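Local coordinates for protein excinuclease ABC, subunit A. (Deinococcus radiodurans, PDB 2VF7) that probably recognises damaged DNA for excision repair as a zinc-binding, ATP-hydrolysing ABC protein of the UvrA family, at residues L719-L724 with A736-L741. The protein carries 1 engineered substitution. Sequence-based numbering, arbitrary orientation.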
loop_
_atom_site.group_PDB
_atom_site.type_symbol
_atom_site.label_atom_id
_atom_site.label_comp_id
_atom_site.label_asym_id
_atom_site.label_seq_id
_atom_site.Cartn_x
_atom_site.Cartn_y
_atom_site.Cartn_z
ATOM N N LEU A 719 4.522 -37.659 -5.710
ATOM C CA LEU A 719 3.901 -36.477 -6.286
ATOM C C LEU A 719 2.693 -36.748 -7.203
ATOM O O LEU A 719 2.424 -35.982 -8.093
ATOM C CB LEU A 719 4.940 -35.648 -7.053
ATOM C CG LEU A 719 6.196 -35.149 -6.328
ATOM C CD1 LEU A 719 7.012 -34.357 -7.283
ATOM C CD2 LEU A 719 5.841 -34.301 -5.130
ATOM N N GLY A 720 1.948 -37.808 -6.953
ATOM C CA GLY A 720 0.846 -38.167 -7.810
ATOM C C GLY A 720 -0.264 -37.135 -7.845
ATOM O O GLY A 720 -1.066 -37.126 -8.769
ATOM N N TYR A 721 -0.301 -36.266 -6.838
ATOM C CA TYR A 721 -1.383 -35.294 -6.701
ATOM C C TYR A 721 -1.160 -34.053 -7.560
ATOM O O TYR A 721 -2.092 -33.291 -7.802
ATOM C CB TYR A 721 -1.614 -34.939 -5.209
ATOM C CG TYR A 721 -0.438 -34.279 -4.510
ATOM C CD1 TYR A 721 -0.344 -32.894 -4.418
ATOM C CD2 TYR A 721 0.579 -35.046 -3.948
ATOM C CE1 TYR A 721 0.726 -32.292 -3.787
ATOM C CE2 TYR A 721 1.655 -34.456 -3.333
ATOM C CZ TYR A 721 1.725 -33.083 -3.248
ATOM O OH TYR A 721 2.803 -32.506 -2.617
ATOM N N LEU A 722 0.072 -33.860 -8.031
ATOM C CA LEU A 722 0.401 -32.685 -8.810
ATOM C C LEU A 722 -0.114 -32.786 -10.245
ATOM O O LEU A 722 -0.238 -33.890 -10.765
ATOM C CB LEU A 722 1.914 -32.434 -8.788
ATOM C CG LEU A 722 2.526 -32.065 -7.439
ATOM C CD1 LEU A 722 3.993 -31.823 -7.590
ATOM C CD2 LEU A 722 1.862 -30.822 -6.875
ATOM N N ARG A 723 -0.378 -31.629 -10.868
ATOM C CA ARG A 723 -0.855 -31.529 -12.241
ATOM C C ARG A 723 0.291 -31.233 -13.206
ATOM O O ARG A 723 1.165 -30.412 -12.927
ATOM C CB ARG A 723 -1.938 -30.443 -12.373
ATOM C CG ARG A 723 -3.244 -30.765 -11.660
ATOM C CD ARG A 723 -4.323 -29.709 -11.918
ATOM N NE ARG A 723 -4.022 -28.444 -11.246
ATOM C CZ ARG A 723 -4.241 -28.193 -9.943
ATOM N NH1 ARG A 723 -4.787 -29.121 -9.138
ATOM N NH2 ARG A 723 -3.897 -27.012 -9.433
ATOM N N LEU A 724 0.283 -31.912 -14.348
ATOM C CA LEU A 724 1.347 -31.807 -15.349
ATOM C C LEU A 724 1.761 -30.376 -15.672
ATOM O O LEU A 724 2.944 -30.075 -15.738
ATOM C CB LEU A 724 0.911 -32.536 -16.629
ATOM C CG LEU A 724 1.400 -33.973 -16.708
ATOM C CD1 LEU A 724 1.150 -34.671 -15.398
ATOM C CD2 LEU A 724 0.735 -34.679 -17.872
ATOM N N ALA A 736 9.387 -29.203 -5.270
ATOM C CA ALA A 736 10.394 -28.934 -6.317
ATOM C C ALA A 736 11.646 -29.797 -6.215
ATOM O O ALA A 736 12.222 -30.186 -7.242
ATOM C CB ALA A 736 10.774 -27.477 -6.332
ATOM N N GLN A 737 12.089 -30.069 -4.991
ATOM C CA GLN A 737 13.246 -30.943 -4.763
ATOM C C GLN A 737 13.007 -32.355 -5.320
ATOM O O GLN A 737 13.864 -32.915 -6.005
ATOM C CB GLN A 737 13.604 -31.011 -3.268
ATOM C CG GLN A 737 14.890 -31.812 -2.983
ATOM C CD GLN A 737 15.616 -31.412 -1.688
ATOM O OE1 GLN A 737 15.095 -30.645 -0.867
ATOM N NE2 GLN A 737 16.849 -31.922 -1.523
ATOM N N ARG A 738 11.835 -32.909 -5.021
ATOM C CA ARG A 738 11.448 -34.244 -5.463
ATOM C C ARG A 738 11.221 -34.358 -6.976
ATOM O O ARG A 738 11.387 -35.423 -7.523
ATOM C CB ARG A 738 10.213 -34.723 -4.694
ATOM C CG ARG A 738 10.464 -35.054 -3.226
ATOM C CD ARG A 738 9.199 -35.533 -2.541
ATOM N NE ARG A 738 8.328 -34.435 -2.096
ATOM C CZ ARG A 738 7.023 -34.558 -1.818
ATOM N NH1 ARG A 738 6.399 -35.734 -1.954
ATOM N NH2 ARG A 738 6.329 -33.506 -1.393
ATOM N N ILE A 739 10.832 -33.274 -7.641
ATOM C CA ILE A 739 10.696 -33.253 -9.111
ATOM C C ILE A 739 12.083 -33.377 -9.764
ATOM O O ILE A 739 12.264 -34.134 -10.726
ATOM C CB ILE A 739 9.975 -31.956 -9.606
ATOM C CG1 ILE A 739 8.621 -31.773 -8.910
ATOM C CG2 ILE A 739 9.794 -31.929 -11.117
ATOM C CD1 ILE A 739 7.835 -30.560 -9.397
ATOM N N LYS A 740 13.052 -32.640 -9.214
ATOM C CA LYS A 740 14.431 -32.627 -9.701
ATOM C C LYS A 740 15.073 -33.977 -9.509
ATOM O O LYS A 740 15.839 -34.433 -10.355
ATOM C CB LYS A 740 15.263 -31.596 -8.943
ATOM C CG LYS A 740 14.959 -30.139 -9.260
ATOM C CD LYS A 740 15.550 -29.298 -8.160
ATOM C CE LYS A 740 14.976 -27.926 -8.148
ATOM N NZ LYS A 740 15.844 -26.996 -8.893
ATOM N N LEU A 741 14.778 -34.595 -8.367
ATOM C CA LEU A 741 15.237 -35.938 -8.044
ATOM C C LEU A 741 14.697 -36.971 -9.020
ATOM O O LEU A 741 15.452 -37.821 -9.479
ATOM C CB LEU A 741 14.822 -36.310 -6.622
ATOM C CG LEU A 741 15.387 -37.562 -5.949
ATOM C CD1 LEU A 741 16.909 -37.625 -6.076
ATOM C CD2 LEU A 741 14.960 -37.620 -4.473
#
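Leu719 reaches both Arg738 and Ile739 on helix 733-743, the helix entered through the LSGGE signature motif of an ABC-type ATPase. The pair is a worked example of how such a helix is packed against a nucleotide-site loop: Tyr721 and Leu722 of the same loop touch the ADP bound near Gly46.

The two methyls of Leu719 divide the work. CD2 sits over the centre of one face of the Arg738 guanidinium, 3.5 Å from CZ, in one of the two conformers modelled for the arginine, so this half of the contact may not always be made. CD1 instead presses on Ile739 CG1, at 3.5 Å closer than carbons usually pack, the side chains crossing at about a right angle. An alanine at Leu719 would probably leave that guanidinium face without its methyl cover and open a gap beside Ile739 CG1.

Leu719 also opens a type I beta turn, closed by Leu722 N bonding to Leu719 O at 3.2 Å. With CG of Tyr721 set between the backbone N and the carbonyl carbon (chi1 62°), the ring has one face against Leu722 CG, and its OH ends 3.9 Å from Arg738 NH2. The ring and guanidinium planes stand 44° apart. Both groups have their hydrogen bonds within the signature motif: Tyr721 OH with Glu735 OE2, and Arg738 NE with Gly734 O.

Leu722 has a double role. Its CG lies 4.1 Å above the plane of the Tyr721 ring, offset toward the rim, while its CD1 meets Ile739, and Met602 touches Leu719, Leu722 and Ile739 alike. There the approach is looser than at Leu719, with Leu722 CD1 4.4 Å from Ile739 CD1.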